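Local atomic coordinates of uncharacterized protein Rv3404c/MT3512 (Mycobacterium tuberculosis, PDB entry 4PZU), a protein that is of unknown function but belongs by fold and family to the formyltransferases, joining a formyltransferase-type domain to a C-terminal N-formyltransferase dimerisation domain. Residues V80-C85 and C99-P104; A34-V39 and I166-V171. All blocks are in the same frame, centred on the assembly; numbering follows the deposited sequence.

Contact 1: V80-C85 and C99-P104; sequences VLSFHC and CVNVHP. With EDO (1,2-ethanediol), chain J.
Val80 to Phe83 and Cys99 to His103 run side by side as parallel strands, their axes approaching to 4.5 Å, and alternating backbone bonds lead from the Val100 N–Val80 O bond at one end to the His84 N–Val102 O bond (2.6 Å) at the other. On the face carrying Ser82 and Asn101, the carboxamide of Asn101 reaches across to the neighbouring strand. Its OD1 accepts the Ser82 OG hydroxyl at 2.7 Å and, more loosely, Cys85 N at 3.3 Å; since ND2 bonds to a water and to His131, the amide has little freedom to turn. On the other face, Val102 CG2 sits over the Phe83 ring toward its rim, while Leu81 CD1 meets Val100 CG1 at 3.7 Å. Past the strand end, the His84 ring, with CG turned beside its own N (chi1 -51°), receives Pro104 CG over its centre, 3.8 Å from the centroid. His84 NE2 is hydrogen-bonded to Glu167 OE2. A 1,2-ethanediol, probably picked up from the crystallisation medium, bonds to Cys99 N and O. Adjacent parallel strands linked through helix 91-96 form a beta-alpha-beta crossover of a Rossmann-like sheet, and Asn101-Val102-His103-Pro104 matches the Asn-x-His-Pro signature of formyltransferases.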
# COMPACT_ATOMS: atom_id res chain seq x y z
N VAL A 80 -21.29 -19.06 -31.00
CA VAL A 80 -21.05 -17.77 -30.37
C VAL A 80 -20.22 -18.04 -29.12
O VAL A 80 -20.61 -18.81 -28.22
CB VAL A 80 -22.36 -17.01 -30.00
CG1 VAL A 80 -22.02 -15.75 -29.25
CG2 VAL A 80 -23.17 -16.63 -31.24
N LEU A 81 -19.05 -17.41 -29.09
CA LEU A 81 -18.11 -17.62 -28.00
C LEU A 81 -17.85 -16.26 -27.34
O LEU A 81 -17.24 -15.38 -27.95
CB LEU A 81 -16.81 -18.27 -28.55
CG LEU A 81 -15.64 -18.47 -27.58
CD1 LEU A 81 -16.12 -19.36 -26.45
CD2 LEU A 81 -14.39 -19.07 -28.26
N SER A 82 -18.32 -16.06 -26.11
CA SER A 82 -18.11 -14.77 -25.44
C SER A 82 -17.05 -14.88 -24.38
O SER A 82 -16.79 -15.98 -23.86
CB SER A 82 -19.43 -14.26 -24.84
OG SER A 82 -19.90 -15.19 -23.88
N PHE A 83 -16.44 -13.75 -24.02
CA PHE A 83 -15.44 -13.75 -22.96
C PHE A 83 -15.85 -12.69 -21.92
O PHE A 83 -16.07 -11.54 -22.31
CB PHE A 83 -14.06 -13.35 -23.53
CG PHE A 83 -13.44 -14.38 -24.44
CD1 PHE A 83 -13.91 -14.57 -25.74
CD2 PHE A 83 -12.36 -15.17 -24.00
CE1 PHE A 83 -13.35 -15.51 -26.56
CE2 PHE A 83 -11.78 -16.13 -24.84
CZ PHE A 83 -12.28 -16.31 -26.12
N HIS A 84 -15.93 -13.07 -20.64
CA HIS A 84 -16.24 -12.15 -19.54
C HIS A 84 -17.63 -11.50 -19.72
O HIS A 84 -17.85 -10.36 -19.32
CB HIS A 84 -15.17 -11.02 -19.39
CG HIS A 84 -13.76 -11.50 -19.31
ND1 HIS A 84 -12.73 -10.71 -18.84
CD2 HIS A 84 -13.20 -12.67 -19.68
CE1 HIS A 84 -11.61 -11.39 -18.89
NE2 HIS A 84 -11.86 -12.59 -19.40
N CYS A 85 -18.56 -12.23 -20.30
CA CYS A 85 -19.83 -11.64 -20.67
C CYS A 85 -20.61 -11.33 -19.39
O CYS A 85 -20.61 -12.15 -18.43
CB CYS A 85 -20.57 -12.57 -21.58
SG CYS A 85 -22.24 -11.98 -21.94
N CYS A 99 -23.88 -21.51 -27.88
CA CYS A 99 -23.28 -20.37 -27.18
C CYS A 99 -22.42 -20.84 -26.03
O CYS A 99 -22.87 -21.65 -25.20
CB CYS A 99 -24.35 -19.46 -26.60
SG CYS A 99 -25.42 -18.67 -27.84
N VAL A 100 -21.21 -20.31 -25.96
CA VAL A 100 -20.24 -20.68 -24.94
C VAL A 100 -19.64 -19.41 -24.38
O VAL A 100 -19.39 -18.44 -25.12
CB VAL A 100 -19.14 -21.60 -25.53
CG1 VAL A 100 -18.02 -21.87 -24.50
CG2 VAL A 100 -19.76 -22.89 -26.05
N ASN A 101 -19.41 -19.39 -23.07
CA ASN A 101 -18.79 -18.22 -22.43
C ASN A 101 -17.48 -18.59 -21.76
O ASN A 101 -17.32 -19.70 -21.31
CB ASN A 101 -19.75 -17.56 -21.44
CG ASN A 101 -19.15 -16.33 -20.74
OD1 ASN A 101 -18.79 -15.33 -21.38
ND2 ASN A 101 -19.02 -16.41 -19.42
N VAL A 102 -16.56 -17.64 -21.68
CA VAL A 102 -15.35 -17.81 -20.93
C VAL A 102 -15.40 -16.79 -19.77
O VAL A 102 -15.35 -15.57 -19.98
CB VAL A 102 -14.09 -17.61 -21.83
CG1 VAL A 102 -12.79 -17.85 -21.04
CG2 VAL A 102 -14.16 -18.51 -23.07
N HIS A 103 -15.49 -17.32 -18.55
CA HIS A 103 -15.61 -16.51 -17.35
C HIS A 103 -14.35 -16.65 -16.47
O HIS A 103 -13.98 -17.77 -16.10
CB HIS A 103 -16.88 -16.91 -16.58
CG HIS A 103 -16.95 -16.37 -15.19
ND1 HIS A 103 -17.04 -15.02 -14.92
CD2 HIS A 103 -16.94 -17.01 -13.99
CE1 HIS A 103 -17.08 -14.85 -13.60
NE2 HIS A 103 -17.00 -16.03 -13.02
N PRO A 104 -13.75 -15.51 -16.06
CA PRO A 104 -12.55 -15.55 -15.23
C PRO A 104 -12.87 -15.67 -13.73
O PRO A 104 -12.40 -14.87 -12.89
CB PRO A 104 -11.83 -14.23 -15.63
CG PRO A 104 -12.99 -13.30 -15.81
CD PRO A 104 -14.12 -14.13 -16.43
C1 EDO J . -25.88 -24.13 -25.20
O1 EDO J . -24.44 -24.09 -25.18
C2 EDO J . -26.39 -22.73 -25.43
O2 EDO J . -26.52 -22.44 -26.83
O HOH W 1 -18.59 -14.15 -17.70

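Contact 2: A34-V39 and I166-V171; sequences AHALAV and IERELV
Leu37 sends its CG anti to the backbone N (chi1 179°), straight toward the second helix, and Arg168 starts out in the same way before bending at its third torsion (chi3 -66°), which folds the guanidinium back over the leucine. Leucine and arginine pass alongside one another, each heading for the other's helix. Leu37 CD1 nestles in the crook of the bent arginine chain, 3.8 Å from Arg168 CG and under the centre of one guanidinium face, 3.9 Å from Arg168 CZ. NH2 travels furthest, coming within 3.4 Å of Leu37 CA, and its contact with Ala36 is oblique. The charge is answered beyond this patch, where NH1 forms a salt bridge with Asp40 on the same helix as Leu37. The other methyl of the leucine faces the second helix: Leu37 CD2 is 4.2 Å from Val171 CB and 3.9 Å from Glu167 OE1. This is part of the helical layer on one face of the alpha/beta, Rossmann-like sheet. Helices 32-45 and 156-180 lie next to each other there, running in similar directions at 31° with segment axes 10.6 Å apart, and both rest on Phe83 of strand 79-83. No hydrogen bond passes between the two segments, so the join depends on side chains packed between the helices. Glu167 also lines this contact, though its end is polar. Its extended chain lays OE1 alongside Ala34 CB at 3.8 Å, while OE2 is hydrogen-bonded to His84 NE2, which probably fixes the turn of the buried carboxyl group. Arg168, by contrast, lies on the outer, partly exposed side and touches a crystal neighbour, so its conformation may owe something to the lattice.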
# COMPACT_ATOMS: atom_id res chain seq x y z
N ALA A 34 -9.14 -10.29 -23.25
CA ALA A 34 -9.89 -11.33 -23.98
C ALA A 34 -9.92 -10.95 -25.45
O ALA A 34 -9.88 -11.82 -26.34
CB ALA A 34 -11.32 -11.49 -23.44
N HIS A 35 -9.97 -9.66 -25.72
CA HIS A 35 -9.97 -9.24 -27.14
C HIS A 35 -8.64 -9.59 -27.82
O HIS A 35 -8.65 -10.10 -28.93
CB HIS A 35 -10.30 -7.76 -27.31
CG HIS A 35 -10.27 -7.32 -28.73
ND1 HIS A 35 -9.16 -6.73 -29.31
CD2 HIS A 35 -11.19 -7.45 -29.72
CE1 HIS A 35 -9.40 -6.50 -30.59
NE2 HIS A 35 -10.63 -6.93 -30.86
N ALA A 36 -7.48 -9.32 -27.18
CA ALA A 36 -6.19 -9.72 -27.77
C ALA A 36 -6.16 -11.24 -27.99
O ALA A 36 -5.64 -11.71 -29.01
CB ALA A 36 -5.00 -9.29 -26.90
N LEU A 37 -6.71 -12.02 -27.04
CA LEU A 37 -6.80 -13.46 -27.24
C LEU A 37 -7.65 -13.83 -28.49
O LEU A 37 -7.27 -14.70 -29.28
CB LEU A 37 -7.38 -14.13 -26.00
CG LEU A 37 -7.60 -15.66 -25.97
CD1 LEU A 37 -6.36 -16.46 -26.38
CD2 LEU A 37 -8.11 -16.07 -24.59
N ALA A 38 -8.81 -13.19 -28.61
CA ALA A 38 -9.70 -13.40 -29.75
C ALA A 38 -8.99 -13.11 -31.07
O ALA A 38 -9.17 -13.84 -32.07
CB ALA A 38 -10.96 -12.55 -29.61
N VAL A 39 -8.17 -12.08 -31.09
CA VAL A 39 -7.54 -11.68 -32.35
C VAL A 39 -6.53 -12.77 -32.72
O VAL A 39 -6.34 -13.07 -33.90
CB VAL A 39 -6.88 -10.29 -32.25
CG1 VAL A 39 -5.85 -10.08 -33.36
CG2 VAL A 39 -7.94 -9.21 -32.33
N ILE A 166 -3.87 -17.71 -17.49
CA ILE A 166 -4.55 -18.99 -17.39
C ILE A 166 -5.70 -19.08 -18.41
O ILE A 166 -5.90 -20.11 -19.01
CB ILE A 166 -5.06 -19.27 -15.96
CG1 ILE A 166 -3.89 -19.46 -15.02
CG2 ILE A 166 -5.95 -20.50 -15.94
CD1 ILE A 166 -4.33 -19.37 -13.57
N GLU A 167 -6.46 -18.01 -18.57
CA GLU A 167 -7.50 -17.98 -19.58
C GLU A 167 -6.95 -18.32 -20.98
O GLU A 167 -7.50 -19.18 -21.67
CB GLU A 167 -8.18 -16.63 -19.61
CG GLU A 167 -9.34 -16.57 -20.59
CD GLU A 167 -10.02 -15.22 -20.54
OE1 GLU A 167 -10.12 -14.58 -21.59
OE2 GLU A 167 -10.44 -14.78 -19.46
N ARG A 168 -5.84 -17.69 -21.37
CA ARG A 168 -5.26 -17.97 -22.68
C ARG A 168 -4.81 -19.45 -22.77
O ARG A 168 -5.09 -20.12 -23.77
CB ARG A 168 -4.10 -17.01 -22.96
CG ARG A 168 -3.33 -17.33 -24.25
CD ARG A 168 -2.17 -16.34 -24.54
NE ARG A 168 -2.74 -15.00 -24.82
CZ ARG A 168 -2.98 -14.51 -26.05
NH1 ARG A 168 -2.67 -15.24 -27.14
NH2 ARG A 168 -3.52 -13.31 -26.20
N GLU A 169 -4.16 -19.94 -21.71
CA GLU A 169 -3.74 -21.34 -21.65
C GLU A 169 -4.91 -22.30 -21.85
O GLU A 169 -4.81 -23.25 -22.62
CB GLU A 169 -3.06 -21.69 -20.31
CG GLU A 169 -1.74 -20.95 -20.14
CD GLU A 169 -1.18 -20.99 -18.72
OE1 GLU A 169 -1.48 -22.01 -17.98
OE2 GLU A 169 -0.45 -19.97 -18.37
N LEU A 170 -5.97 -22.07 -21.09
CA LEU A 170 -7.12 -23.00 -21.09
C LEU A 170 -7.88 -22.93 -22.42
O LEU A 170 -8.20 -23.95 -23.02
CB LEU A 170 -8.04 -22.66 -19.90
CG LEU A 170 -9.12 -23.68 -19.50
CD1 LEU A 170 -8.49 -24.97 -18.94
CD2 LEU A 170 -10.05 -23.06 -18.46
N VAL A 171 -8.14 -21.72 -22.90
CA VAL A 171 -8.90 -21.58 -24.14
C VAL A 171 -8.12 -22.18 -25.33
O VAL A 171 -8.71 -22.87 -26.18
CB VAL A 171 -9.28 -20.10 -24.40
CG1 VAL A 171 -9.91 -19.94 -25.78
CG2 VAL A 171 -10.25 -19.58 -23.33

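From the N terminus, strand 25-29 leads into helix 32-45, the first partner of contact 2, which then waits well over a hundred residues for its mate on helix 156-180. Within that long loop lies contact 1, a short closure in which the chain leaves strand 79-83, crosses through helix 91-96 and re-enters the sheet in parallel as strand 98-103. One contact is therefore nested in the other, with no crossing. Contact 1 knits neighbouring central strands; contact 2 joins two helices packed on one face of that sheet. The layers meet directly: Phe83 CB packs 3.3 Å from Ala34 CB and Phe83 CE2 lies 3.7 Å from Leu37 CD2, so the Phe83 side chain ties the sheet to helix 32-45.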